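Local coordinates for catechol 1,2-dioxygenase (Burkholderia ambifaria, PDB 5VXT), which probably catalyses the intradiol cleavage of catechol to cis,cis-muconate at an iron(III) site, and also binds phosphatidylethanolamine, at residues 18-21 and 22-25; 73-76 and 77-81; 104-107 and 108-111; 224-228 and 229-233; 270-273 and 274-277. One frame throughout, in Å; residues are numbered along the deposited sequence.

Overall arrangement
All five contacts are local, each closing no more than a turn or two of backbone, and they follow one another along the chain without nesting or crossing. Interaction 1 lies on helix 17-27, which packs on helix 42-62 and the second subunit. Interaction 2 ends helix 66-81 beside bound phospholipid, and interaction 3 is the end of helix 94-109. In the dioxygenase region, interaction 4 ends helix 221-229, and interaction 5 is a turn between strands 251-256 and 280-282. Interactions 2 and 4 touch directly, through Tyr75 and Lys78 with Gln224 and Leu225, tying the helical region to the catalytic part beside one lipid. Interactions 1 to 4 reach the second subunit.

Interaction 1. Residues 18-21 and 22-25; sequences EVQD and LLKA
Leu22 N, Leu23 N, Lys24 N and Ala25 N donate in turn to Glu18 O, Val19 O, Gln20 O and Asp21 O, the four consecutive i to i+4 bonds of a regular alpha-helix. This is amphipathic helix 17-27. Leu22 and Leu23 turn their side chains onto helix 42-62, where Phe56 receives both, while Val19 reaches Tyr97 of the second subunit. Branched apolar residues suit this buried side, whereas Gln20, Asp21 and Lys24 occupy the more open one; Glu18 lies at the edge of the dimer contact, against Ile100 of the second subunit. Within the helix the apolar side chains meet loosely, Val19 CG1 lying 4.4 Å from Leu23 CD1. Leu23 has CG anti to its carbonyl carbon (chi1 -74°), which brings CG to 3.5 Å from Val19 O. Gln20 runs beside Leu23 and points the same way; its NE2 is 4.0 Å from Leu23 CD1. The bend at chi2 (-55°) turns the amide beside that leucine, while Phe14 O satisfies its N-H. Asp21 OD2 has a long, weak ion pair with Lys17. Lys24 is extended beyond CG and passes alongside the Gln20 carbonyl, its CG 3.2 Å from Gln20 O, before its ammonium emerges near Asp21. Their i to i+3 spacing sets opposite charges on one side of the helix, but Asp21 OD1 and Lys24 NZ stay 4.6 Å apart, beyond a salt bridge. One water spans the gap between Asp21 and Lys24, donating to Asp21 OD1 at 2.5 Å and accepting from Lys24 NZ at 2.7 Å.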
# COMPACT_ATOMS: atom_id res chain seq x y z
N GLU B 18 -16.45 -20.08 -7.04
CA GLU B 18 -16.27 -18.81 -7.75
C GLU B 18 -15.16 -17.98 -7.13
O GLU B 18 -14.35 -17.39 -7.85
CB GLU B 18 -17.56 -17.99 -7.78
CG GLU B 18 -17.32 -16.64 -8.50
CD GLU B 18 -18.53 -15.70 -8.60
OE1 GLU B 18 -19.56 -15.96 -7.94
OE2 GLU B 18 -18.41 -14.68 -9.33
N VAL B 19 -15.12 -17.93 -5.80
CA VAL B 19 -14.06 -17.17 -5.13
C VAL B 19 -12.70 -17.84 -5.32
O VAL B 19 -11.70 -17.17 -5.58
CB VAL B 19 -14.40 -16.98 -3.64
CG1 VAL B 19 -13.22 -16.34 -2.91
CG2 VAL B 19 -15.66 -16.12 -3.51
N GLN B 20 -12.64 -19.17 -5.21
CA GLN B 20 -11.36 -19.85 -5.43
C GLN B 20 -10.90 -19.72 -6.88
O GLN B 20 -9.70 -19.57 -7.13
CB GLN B 20 -11.47 -21.32 -5.02
CG GLN B 20 -11.76 -21.50 -3.53
CD GLN B 20 -10.73 -20.79 -2.65
OE1 GLN B 20 -9.53 -21.00 -2.80
NE2 GLN B 20 -11.20 -19.95 -1.74
N ASP B 21 -11.83 -19.74 -7.84
CA ASP B 21 -11.45 -19.51 -9.22
C ASP B 21 -10.94 -18.10 -9.42
O ASP B 21 -10.01 -17.87 -10.20
CB ASP B 21 -12.63 -19.77 -10.17
CG ASP B 21 -12.87 -21.24 -10.40
OD1 ASP B 21 -12.05 -22.05 -9.93
OD2 ASP B 21 -13.89 -21.57 -11.06
N LEU B 22 -11.56 -17.14 -8.73
CA LEU B 22 -11.15 -15.75 -8.86
C LEU B 22 -9.75 -15.55 -8.31
O LEU B 22 -8.94 -14.85 -8.92
CB LEU B 22 -12.14 -14.85 -8.12
CG LEU B 22 -11.82 -13.36 -8.05
CD1 LEU B 22 -11.80 -12.73 -9.43
CD2 LEU B 22 -12.86 -12.66 -7.15
N LEU B 23 -9.45 -16.14 -7.15
CA LEU B 23 -8.11 -16.03 -6.58
C LEU B 23 -7.05 -16.62 -7.51
O LEU B 23 -5.95 -16.06 -7.63
CB LEU B 23 -8.06 -16.74 -5.22
CG LEU B 23 -8.76 -16.00 -4.10
CD1 LEU B 23 -8.88 -16.90 -2.88
CD2 LEU B 23 -7.97 -14.73 -3.78
N LYS B 24 -7.34 -17.76 -8.12
CA LYS B 24 -6.34 -18.38 -9.00
C LYS B 24 -6.14 -17.54 -10.26
O LYS B 24 -5.02 -17.42 -10.76
CB LYS B 24 -6.75 -19.80 -9.36
CG LYS B 24 -6.89 -20.74 -8.18
CD LYS B 24 -7.53 -22.05 -8.62
CE LYS B 24 -7.94 -22.90 -7.43
NZ LYS B 24 -8.52 -24.19 -7.90
N ALA B 25 -7.22 -16.95 -10.77
CA ALA B 25 -7.09 -16.10 -11.95
C ALA B 25 -6.31 -14.84 -11.63
O ALA B 25 -5.42 -14.44 -12.40
CB ALA B 25 -8.48 -15.76 -12.51
O HOH W 1 -11.04 -23.30 -8.04

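Interaction 2. Residues 73-76 and 77-81; sequences VNYL and NKLGQ. With PTY (phosphatidylethanolamine), chain I.
Tyr75 and Leu79, one helical turn apart on helix 66-81, form with Leu76 and the bound lipid the buried, tightly packed side of this contact. The lipid meets the tyrosine ring obliquely, PTY C11 coming within 3.5 Å of Tyr75 CD1. The phenol leans toward the C-terminal end of the helix (CG opposite the backbone N, chi1 174°), so that its OH lies 3.9 Å from Leu79 CD1 while it bonds to Ala221 O. Leu76 adds a second apolar neighbour, its CD2 4.2 Å from Leu79 CD2. Beneath them Leu79 N donates to Tyr75 O at 2.8 Å, with the donor in the carbonyl plane; the bond from Asn77 N to Val73 O is weak, at 3.3 Å. On the other side the partly exposed amides of Asn74 and Asn77 make few contacts within the turn. Asn77 is held instead across the dimer interface, its OD1 accepting from Ala85 N of the second subunit, a task suited to a short amide, and the long Lys78 leads its amine away to a salt bridge with Asp82. The helix belongs to the N-terminal helical region, which in intradiol dioxygenases forms the dimer interface and holds phospholipid.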
# COMPACT_ATOMS: atom_id res chain seq x y z
N VAL B 73 -8.05 0.83 1.02
CA VAL B 73 -7.44 1.06 -0.29
C VAL B 73 -7.00 2.51 -0.44
O VAL B 73 -5.88 2.79 -0.89
CB VAL B 73 -8.42 0.65 -1.40
CG1 VAL B 73 -7.94 1.15 -2.75
CG2 VAL B 73 -8.55 -0.86 -1.41
N ASN B 74 -7.86 3.45 -0.05
CA ASN B 74 -7.46 4.85 -0.17
C ASN B 74 -6.40 5.23 0.86
O ASN B 74 -5.62 6.15 0.61
CB ASN B 74 -8.70 5.74 -0.07
CG ASN B 74 -9.50 5.73 -1.37
OD1 ASN B 74 -10.67 5.32 -1.41
ND2 ASN B 74 -8.85 6.16 -2.45
N TYR B 75 -6.35 4.53 1.98
CA TYR B 75 -5.24 4.71 2.91
C TYR B 75 -3.91 4.36 2.24
O TYR B 75 -2.91 5.05 2.45
CB TYR B 75 -5.45 3.88 4.17
CG TYR B 75 -4.24 3.92 5.09
CD1 TYR B 75 -4.04 4.98 5.98
CD2 TYR B 75 -3.27 2.92 5.05
CE1 TYR B 75 -2.92 5.03 6.81
CE2 TYR B 75 -2.16 2.96 5.88
CZ TYR B 75 -1.99 4.01 6.75
OH TYR B 75 -0.87 4.04 7.57
N LEU B 76 -3.89 3.30 1.43
CA LEU B 76 -2.65 2.93 0.75
C LEU B 76 -2.21 4.01 -0.22
O LEU B 76 -1.01 4.24 -0.40
CB LEU B 76 -2.81 1.59 0.03
CG LEU B 76 -2.97 0.33 0.87
CD1 LEU B 76 -3.14 -0.88 -0.03
CD2 LEU B 76 -1.76 0.15 1.80
N ASN B 77 -3.16 4.68 -0.87
CA ASN B 77 -2.79 5.79 -1.74
C ASN B 77 -2.09 6.88 -0.95
O ASN B 77 -1.04 7.39 -1.37
CB ASN B 77 -4.02 6.33 -2.47
CG ASN B 77 -4.36 5.54 -3.71
OD1 ASN B 77 -3.48 4.97 -4.37
ND2 ASN B 77 -5.65 5.50 -4.07
N LYS B 78 -2.66 7.26 0.20
CA LYS B 78 -2.02 8.28 1.03
C LYS B 78 -0.67 7.80 1.56
O LYS B 78 0.28 8.58 1.64
CB LYS B 78 -2.95 8.65 2.18
CG LYS B 78 -2.34 9.65 3.17
CD LYS B 78 -3.41 10.24 4.07
CE LYS B 78 -2.82 10.80 5.35
NZ LYS B 78 -1.62 11.65 5.07
N LEU B 79 -0.57 6.51 1.91
CA LEU B 79 0.68 5.98 2.47
C LEU B 79 1.83 6.11 1.47
O LEU B 79 2.96 6.45 1.84
CB LEU B 79 0.49 4.52 2.89
CG LEU B 79 1.70 3.77 3.47
CD1 LEU B 79 2.00 4.20 4.90
CD2 LEU B 79 1.52 2.26 3.39
N GLY B 80 1.55 5.84 0.19
CA GLY B 80 2.55 5.96 -0.85
C GLY B 80 2.80 7.40 -1.28
O GLY B 80 3.94 7.77 -1.56
N GLN B 81 1.74 8.21 -1.34
CA GLN B 81 1.94 9.64 -1.58
C GLN B 81 2.83 10.26 -0.51
O GLN B 81 3.64 11.14 -0.80
CB GLN B 81 0.59 10.36 -1.65
CG GLN B 81 0.01 10.47 -3.05
CD GLN B 81 0.76 11.47 -3.91
OE1 GLN B 81 1.29 12.46 -3.41
NE2 GLN B 81 0.79 11.22 -5.22
C1 PTY I . -11.43 3.93 8.44
C2 PTY I . -8.63 9.71 7.28
C3 PTY I . -10.13 9.45 7.33
O4 PTY I . -11.24 2.69 9.11
C5 PTY I . -10.32 6.12 8.04
C6 PTY I . -10.11 4.70 8.54
O7 PTY I . -9.11 4.05 7.76
C8 PTY I . -7.76 4.32 8.23
O10 PTY I . -7.54 5.23 9.01
C11 PTY I . -6.63 3.45 7.72
C12 PTY I . -6.88 2.01 8.16
C13 PTY I . -6.36 1.07 7.09
C14 PTY I . -5.49 -0.04 7.65
C15 PTY I . -4.82 -0.75 6.48
C16 PTY I . -3.48 -1.35 6.88
C17 PTY I . -3.64 -2.76 7.45
C18 PTY I . -2.28 -3.28 7.86
C19 PTY I . -2.33 -4.76 8.23
C20 PTY I . -0.96 -5.38 8.05
C21 PTY I . -0.50 -5.27 6.60
C22 PTY I . -1.35 -6.16 5.70
C23 PTY I . -0.99 -5.96 4.23
C24 PTY I . -1.17 -7.24 3.42
C25 PTY I . -2.62 -7.67 3.33
C26 PTY I . -2.72 -9.06 2.71
C27 PTY I . -1.85 -10.05 3.48
C28 PTY I . -2.68 -11.16 4.10
C29 PTY I . -3.70 -10.61 5.07
C30 PTY I . -12.12 1.56 8.88
C31 PTY I . -11.83 0.23 9.53
O30 PTY I . -13.10 1.72 8.16
C32 PTY I . -10.45 -0.23 9.09
C33 PTY I . -10.33 -0.09 7.58
C34 PTY I . -10.10 -1.45 6.92
C35 PTY I . -8.62 -1.77 6.91
C36 PTY I . -8.37 -3.04 6.10
C37 PTY I . -9.00 -2.92 4.73
C38 PTY I . -8.55 -4.06 3.83
C39 PTY I . -8.51 -3.61 2.38
C40 PTY I . -7.23 -2.84 2.07
C41 PTY I . -6.15 -3.79 1.58
C42 PTY I . -5.24 -4.20 2.73
C43 PTY I . -4.65 -2.97 3.41
C44 PTY I . -3.17 -3.12 3.65
P1 PTY I . -11.88 7.61 6.53
O11 PTY I . -10.48 8.40 6.41
O12 PTY I . -12.36 7.29 5.13
O13 PTY I . -12.78 8.40 7.45
O14 PTY I . -11.48 6.21 7.22
N1 PTY I . -8.29 10.43 6.07

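Interaction 3. Residues 104-107 and 108-111; sequences AEDE and AIGL
Asp106 and Leu111 face each other where helix 94-109 runs out, and the aspartate can be followed outward atom by atom. Its CB lies 3.7 Å from Leu111 O, the carbonyl that follows the turn. CG, set opposite the carbonyl carbon of its own residue (chi1 -74°), stays beside the same oxygen. At the tip the branches part: OD1 is 4.2 Å from Leu111 CB, whereas OD2 is near Leu111 O and forms salt bridges with Arg117 and Arg249. Two guanidinium groups on one carboxylate oxygen would be expected to favour the charged form of this buried acid. A short aspartate suits the position because it can meet both arginines while staying close to the helix end. The turn behind it is a glycine-terminated helix end. Gly110 is the first residue to leave helical angles, its phi of 74° being one that glycine adopts readily, and the chain then swings back so that Leu111 N donates to Asp106 O at 2.8 Å. Gly110 N reaches Glu107 O only weakly, at 3.4 Å. Just before it the ordinary helical bonds persist, Ala108 N to Ala104 O and Ile109 N to Glu105 O, each slightly stretched. Ile109 covers the Glu105 and Asp106 carbonyls: its CG1 sits between backbone N and carbonyl carbon (chi1 62°), 3.4 Å from Glu105 O and 3.5 Å from Asp106 O. Leu111 points its apolar chain to Arg249 and Val308, and on another side of the helix Ala104 packs on Val13 of the second subunit.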
# COMPACT_ATOMS: atom_id res chain seq x y z
N ALA B 104 16.21 -16.36 14.65
CA ALA B 104 15.94 -17.78 14.82
C ALA B 104 16.79 -18.64 13.89
O ALA B 104 17.15 -19.77 14.26
CB ALA B 104 14.46 -18.07 14.60
N GLU B 105 17.07 -18.15 12.68
CA GLU B 105 17.96 -18.87 11.78
C GLU B 105 19.36 -18.97 12.37
O GLU B 105 19.97 -20.04 12.37
CB GLU B 105 17.99 -18.20 10.40
CG GLU B 105 18.79 -18.95 9.33
CD GLU B 105 18.43 -18.50 7.92
OE1 GLU B 105 17.56 -17.61 7.76
OE2 GLU B 105 19.01 -19.05 6.95
N ASP B 106 19.88 -17.85 12.89
CA ASP B 106 21.20 -17.83 13.51
C ASP B 106 21.27 -18.76 14.72
O ASP B 106 22.30 -19.42 14.95
CB ASP B 106 21.55 -16.40 13.94
CG ASP B 106 21.91 -15.51 12.78
OD1 ASP B 106 21.96 -16.02 11.65
OD2 ASP B 106 22.16 -14.31 13.01
N GLU B 107 20.19 -18.82 15.50
CA GLU B 107 20.17 -19.70 16.67
C GLU B 107 20.26 -21.16 16.25
O GLU B 107 20.89 -21.97 16.94
CB GLU B 107 18.91 -19.44 17.48
CG GLU B 107 18.74 -20.35 18.68
CD GLU B 107 17.71 -19.83 19.65
OE1 GLU B 107 16.92 -20.65 20.16
OE2 GLU B 107 17.69 -18.61 19.91
N ALA B 108 19.63 -21.52 15.13
CA ALA B 108 19.63 -22.92 14.71
C ALA B 108 21.00 -23.36 14.24
O ALA B 108 21.37 -24.53 14.42
CB ALA B 108 18.60 -23.14 13.60
N ILE B 109 21.78 -22.45 13.65
CA ILE B 109 23.10 -22.80 13.15
C ILE B 109 24.22 -22.35 14.09
O ILE B 109 25.40 -22.50 13.74
CB ILE B 109 23.32 -22.21 11.75
CG1 ILE B 109 23.25 -20.69 11.78
CG2 ILE B 109 22.30 -22.78 10.77
CD1 ILE B 109 23.48 -20.05 10.44
N GLY B 110 23.89 -21.80 15.25
CA GLY B 110 24.92 -21.41 16.20
C GLY B 110 25.69 -20.16 15.81
O GLY B 110 26.86 -20.04 16.16
N LEU B 111 25.06 -19.23 15.10
CA LEU B 111 25.67 -17.96 14.72
C LEU B 111 25.09 -16.78 15.51
O LEU B 111 25.02 -15.66 14.99
CB LEU B 111 25.49 -17.71 13.22
CG LEU B 111 26.30 -18.51 12.20
CD1 LEU B 111 26.65 -17.62 11.02
CD2 LEU B 111 27.56 -19.11 12.81

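Interaction 4. Residues 224-228 and 229-233. With PTY (phosphatidylethanolamine), chain I.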
# COMPACT_ATOMS: atom_id res chain seq x y z
N GLN B 224 -1.32 8.59 11.34
CA GLN B 224 -2.77 8.52 11.23
C GLN B 224 -3.29 7.16 11.66
O GLN B 224 -4.23 7.07 12.46
CB GLN B 224 -3.20 8.86 9.81
CG GLN B 224 -4.70 8.72 9.55
CD GLN B 224 -5.08 9.09 8.12
OE1 GLN B 224 -4.90 10.23 7.70
NE2 GLN B 224 -5.59 8.12 7.37
N LEU B 225 -2.68 6.08 11.16
CA LEU B 225 -3.12 4.74 11.56
C LEU B 225 -2.77 4.46 13.01
O LEU B 225 -3.59 3.91 13.75
CB LEU B 225 -2.49 3.68 10.64
CG LEU B 225 -2.80 2.22 10.96
CD1 LEU B 225 -4.30 1.98 11.06
CD2 LEU B 225 -2.19 1.28 9.91
N LEU B 226 -1.55 4.82 13.44
CA LEU B 226 -1.20 4.68 14.85
C LEU B 226 -2.19 5.41 15.75
O LEU B 226 -2.65 4.87 16.76
CB LEU B 226 0.22 5.21 15.10
CG LEU B 226 1.35 4.40 14.47
CD1 LEU B 226 2.68 5.02 14.85
CD2 LEU B 226 1.30 2.96 14.94
N ASP B 227 -2.54 6.66 15.39
CA ASP B 227 -3.56 7.38 16.15
C ASP B 227 -4.85 6.58 16.24
O ASP B 227 -5.46 6.48 17.31
CB ASP B 227 -3.83 8.75 15.51
CG ASP B 227 -2.71 9.75 15.75
OD1 ASP B 227 -2.67 10.78 15.03
OD2 ASP B 227 -1.87 9.51 16.65
N ARG B 228 -5.27 5.98 15.12
CA ARG B 228 -6.50 5.20 15.13
C ARG B 228 -6.37 3.96 16.01
O ARG B 228 -7.35 3.54 16.64
CB ARG B 228 -6.87 4.80 13.70
CG ARG B 228 -8.25 4.24 13.57
CD ARG B 228 -8.73 4.28 12.14
NE ARG B 228 -10.15 3.98 12.07
CZ ARG B 228 -11.10 4.91 12.05
NH1 ARG B 228 -10.77 6.20 12.10
NH2 ARG B 228 -12.37 4.55 11.99
N LEU B 229 -5.17 3.38 16.10
CA LEU B 229 -4.94 2.23 16.95
C LEU B 229 -4.77 2.60 18.41
O LEU B 229 -4.74 1.70 19.26
CB LEU B 229 -3.70 1.47 16.48
CG LEU B 229 -3.80 0.83 15.09
CD1 LEU B 229 -2.42 0.35 14.63
CD2 LEU B 229 -4.80 -0.32 15.10
N GLY B 230 -4.62 3.89 18.71
CA GLY B 230 -4.30 4.31 20.06
C GLY B 230 -2.84 4.22 20.44
O GLY B 230 -2.53 4.06 21.63
N ARG B 231 -1.93 4.34 19.47
CA ARG B 231 -0.50 4.18 19.70
C ARG B 231 0.25 5.47 19.38
O ARG B 231 -0.14 6.24 18.50
CB ARG B 231 0.08 3.04 18.84
CG ARG B 231 -0.44 1.67 19.21
CD ARG B 231 0.17 0.62 18.31
NE ARG B 231 1.62 0.74 18.33
CZ ARG B 231 2.42 0.40 17.33
NH1 ARG B 231 1.92 -0.12 16.20
NH2 ARG B 231 3.72 0.59 17.46
N HIS B 232 1.33 5.71 20.11
CA HIS B 232 2.22 6.80 19.77
C HIS B 232 3.19 6.36 18.67
O HIS B 232 3.41 5.17 18.44
CB HIS B 232 3.00 7.28 20.99
CG HIS B 232 4.05 6.32 21.46
ND1 HIS B 232 5.24 6.14 20.80
CD2 HIS B 232 4.07 5.48 22.52
CE1 HIS B 232 5.96 5.22 21.43
NE2 HIS B 232 5.28 4.81 22.48
N GLY B 233 3.79 7.35 18.01
CA GLY B 233 4.74 7.09 16.95
C GLY B 233 6.15 7.58 17.23
O GLY B 233 6.82 8.11 16.35
C1 PTY I . -11.43 3.93 8.44
C2 PTY I . -8.63 9.71 7.28
C3 PTY I . -10.13 9.45 7.33
O4 PTY I . -11.24 2.69 9.11
C5 PTY I . -10.32 6.12 8.04
C6 PTY I . -10.11 4.70 8.54
O7 PTY I . -9.11 4.05 7.76
C8 PTY I . -7.76 4.32 8.23
O10 PTY I . -7.54 5.23 9.01
C11 PTY I . -6.63 3.45 7.72
C12 PTY I . -6.88 2.01 8.16
C13 PTY I . -6.36 1.07 7.09
C14 PTY I . -5.49 -0.04 7.65
C15 PTY I . -4.82 -0.75 6.48
C16 PTY I . -3.48 -1.35 6.88
C17 PTY I . -3.64 -2.76 7.45
C18 PTY I . -2.28 -3.28 7.86
C19 PTY I . -2.33 -4.76 8.23
C20 PTY I . -0.96 -5.38 8.05
C21 PTY I . -0.50 -5.27 6.60
C22 PTY I . -1.35 -6.16 5.70
C23 PTY I . -0.99 -5.96 4.23
C24 PTY I . -1.17 -7.24 3.42
C25 PTY I . -2.62 -7.67 3.33
C26 PTY I . -2.72 -9.06 2.71
C27 PTY I . -1.85 -10.05 3.48
C28 PTY I . -2.68 -11.16 4.10
C29 PTY I . -3.70 -10.61 5.07
C30 PTY I . -12.12 1.56 8.88
C31 PTY I . -11.83 0.23 9.53
O30 PTY I . -13.10 1.72 8.16
C32 PTY I . -10.45 -0.23 9.09
C33 PTY I . -10.33 -0.09 7.58
C34 PTY I . -10.10 -1.45 6.92
C35 PTY I . -8.62 -1.77 6.91
C36 PTY I . -8.37 -3.04 6.10
C37 PTY I . -9.00 -2.92 4.73
C38 PTY I . -8.55 -4.06 3.83
C39 PTY I . -8.51 -3.61 2.38
C40 PTY I . -7.23 -2.84 2.07
C41 PTY I . -6.15 -3.79 1.58
C42 PTY I . -5.24 -4.20 2.73
C43 PTY I . -4.65 -2.97 3.41
C44 PTY I . -3.17 -3.12 3.65
P1 PTY I . -11.88 7.61 6.53
O11 PTY I . -10.48 8.40 6.41
O12 PTY I . -12.36 7.29 5.13
O13 PTY I . -12.78 8.40 7.45
O14 PTY I . -11.48 6.21 7.22
N1 PTY I . -8.29 10.43 6.07
O HOH W 2 -1.77 8.39 19.04
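Leu226 lays its CD2 methyl over one face of the Arg231 guanidinium, 3.4 Å above the plane and displaced toward the rim, where NH1 is nearest. The leucine's other branch points to the following loop, with CD1 3.6 Å from Gly233 CA. A kink in the arginine at chi3 (54°) turns its flat group across the leucine, and NH1 then bonds to Gly91 O and to Ala26 O of the second subunit. Leu225 and Leu229 meet one turn apart at an angle, CG to CD1 4.1 Å. Arg228 instead runs out straight from CG to NE toward the phospholipid: PTY C6 sits over the centre of its guanidinium, 3.5 Å above the plane, and NE bonds to Thr44 of the second subunit. The backbone between these side chains is a Schellman motif ending helix 221-229. The Arg231 N-H points almost straight at Leu226 O (174°, 2.9 Å from N), though the donor lies above the carbonyl plane, and Gly230 N donates to Asp227 O at 3.1 Å. Glycine suits position 230, where phi is positive and a CB would be jammed against Leu229 O. Water 2 joins Asp227 OD2, also bonded to Gln223 NE2, to Arg231 O. Both arginines thus present a face to carbon and their N-H groups to oxygen, which implies that the helix end can pack against lipid and leucine while its cationic groups remain hydrogen-bonded, partly across the dimer interface.

Interaction 5. Residues 270-273 and 274-277. With EDO (1,2-ethanediol), chain M.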
# COMPACT_ATOMS: atom_id res chain seq x y z
N ALA B 270 12.41 -1.94 18.46
CA ALA B 270 13.79 -2.22 18.07
C ALA B 270 14.77 -2.30 19.23
O ALA B 270 15.94 -2.63 19.01
CB ALA B 270 14.29 -1.15 17.09
N THR B 271 14.33 -2.00 20.45
CA THR B 271 15.24 -1.99 21.59
C THR B 271 15.65 -3.41 21.97
O THR B 271 14.83 -4.33 21.97
CB THR B 271 14.58 -1.30 22.79
OG1 THR B 271 14.29 0.06 22.43
CG2 THR B 271 15.50 -1.29 24.02
N ARG B 272 16.93 -3.59 22.28
CA ARG B 272 17.43 -4.86 22.76
C ARG B 272 18.30 -4.63 23.99
O ARG B 272 18.97 -3.61 24.10
CB ARG B 272 18.19 -5.60 21.68
CG ARG B 272 17.35 -5.82 20.43
CD ARG B 272 18.05 -6.75 19.47
NE ARG B 272 17.84 -8.13 19.88
CZ ARG B 272 17.94 -9.17 19.06
NH1 ARG B 272 18.26 -8.99 17.78
NH2 ARG B 272 17.72 -10.39 19.53
N GLU B 273 18.25 -5.60 24.91
CA GLU B 273 18.89 -5.48 26.22
C GLU B 273 20.39 -5.24 26.07
O GLU B 273 20.99 -4.48 26.84
CB GLU B 273 18.61 -6.75 27.01
CG GLU B 273 19.10 -6.78 28.43
CD GLU B 273 18.86 -8.14 29.07
OE1 GLU B 273 17.83 -8.78 28.74
OE2 GLU B 273 19.71 -8.58 29.87
N GLU B 274 21.00 -5.87 25.08
CA GLU B 274 22.43 -5.74 24.87
C GLU B 274 22.82 -4.47 24.14
O GLU B 274 24.02 -4.22 23.96
CB GLU B 274 22.96 -6.96 24.10
CG GLU B 274 22.62 -8.30 24.73
CD GLU B 274 21.26 -8.84 24.29
OE1 GLU B 274 20.49 -8.08 23.66
OE2 GLU B 274 20.98 -10.02 24.56
N LEU B 275 21.85 -3.66 23.71
CA LEU B 275 22.09 -2.48 22.89
C LEU B 275 21.80 -1.19 23.65
O LEU B 275 21.35 -0.20 23.06
CB LEU B 275 21.27 -2.55 21.60
CG LEU B 275 21.57 -3.75 20.70
CD1 LEU B 275 20.72 -3.73 19.43
CD2 LEU B 275 23.05 -3.83 20.34
N ILE B 276 22.05 -1.19 24.96
CA ILE B 276 21.84 -0.04 25.84
C ILE B 276 23.12 0.20 26.62
O ILE B 276 23.19 -0.13 27.81
CB ILE B 276 20.66 -0.26 26.81
CG1 ILE B 276 19.43 -0.79 26.06
CG2 ILE B 276 20.33 1.02 27.55
CD1 ILE B 276 18.28 -1.10 27.01
N PRO B 277 24.15 0.76 26.00
CA PRO B 277 25.45 0.88 26.68
C PRO B 277 25.48 2.08 27.61
O PRO B 277 24.78 3.08 27.37
CB PRO B 277 26.45 1.03 25.53
CG PRO B 277 25.65 1.45 24.33
CD PRO B 277 24.17 1.35 24.65
C1 EDO M . 10.27 -2.21 23.43
O1 EDO M . 10.86 -1.06 22.82
C2 EDO M . 10.39 -3.37 22.45
O2 EDO M . 11.67 -3.26 21.81
O HOH W 3 18.09 -9.41 22.65
O HOH W 4 18.33 -0.60 22.22
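The guanidinium of Arg272 and the carboxylate of Glu274 are the flat groups here, and they meet through a water at their edges: the N-H of NE donates to water 3 at 3.1 Å, and the same water donates to Glu274 OE1 at 2.9 Å. Direct contact is lacking, Arg272 NE and Glu274 OE1 being 4.6 Å apart. Two bends bring the groups to this water: the arginine turns at chi3 (81°) and the glutamate at chi2 (88°), which folds OE1 back toward the backbone of Glu273. Arg272 NH1 goes on to a salt bridge with Asp103 and a bond to Arg117 O. The aliphatic part of the arginine, not its guanidinium, lies alongside Leu275 and points the same way, with Arg272 CB 3.9 Å from Leu275 CD1. Leu275 itself is buried against Thr253 and Phe300 of neighbouring strands, a place for a branched apolar residue. The backbone makes a type I beta turn, with Glu273 and Glu274 at its corners, closed by Leu275 N to Arg272 O at 2.9 Å. Water 4 also spans the turn, accepting weakly from Arg272 N and donating to Leu275 O. Beyond it Thr271 CG2 meets Ile276 CD1 at 4.1 Å, and the threonine hydroxyl bonds to Ile263 O. A molecule of ethanediol, probably from the crystallisation liquor, bonds weakly to the Thr271 backbone and also to Asp266 N and Ile263 O. Because Arg272 and Glu274 are paired through solvent, their attraction is probably weaker than a direct salt bridge.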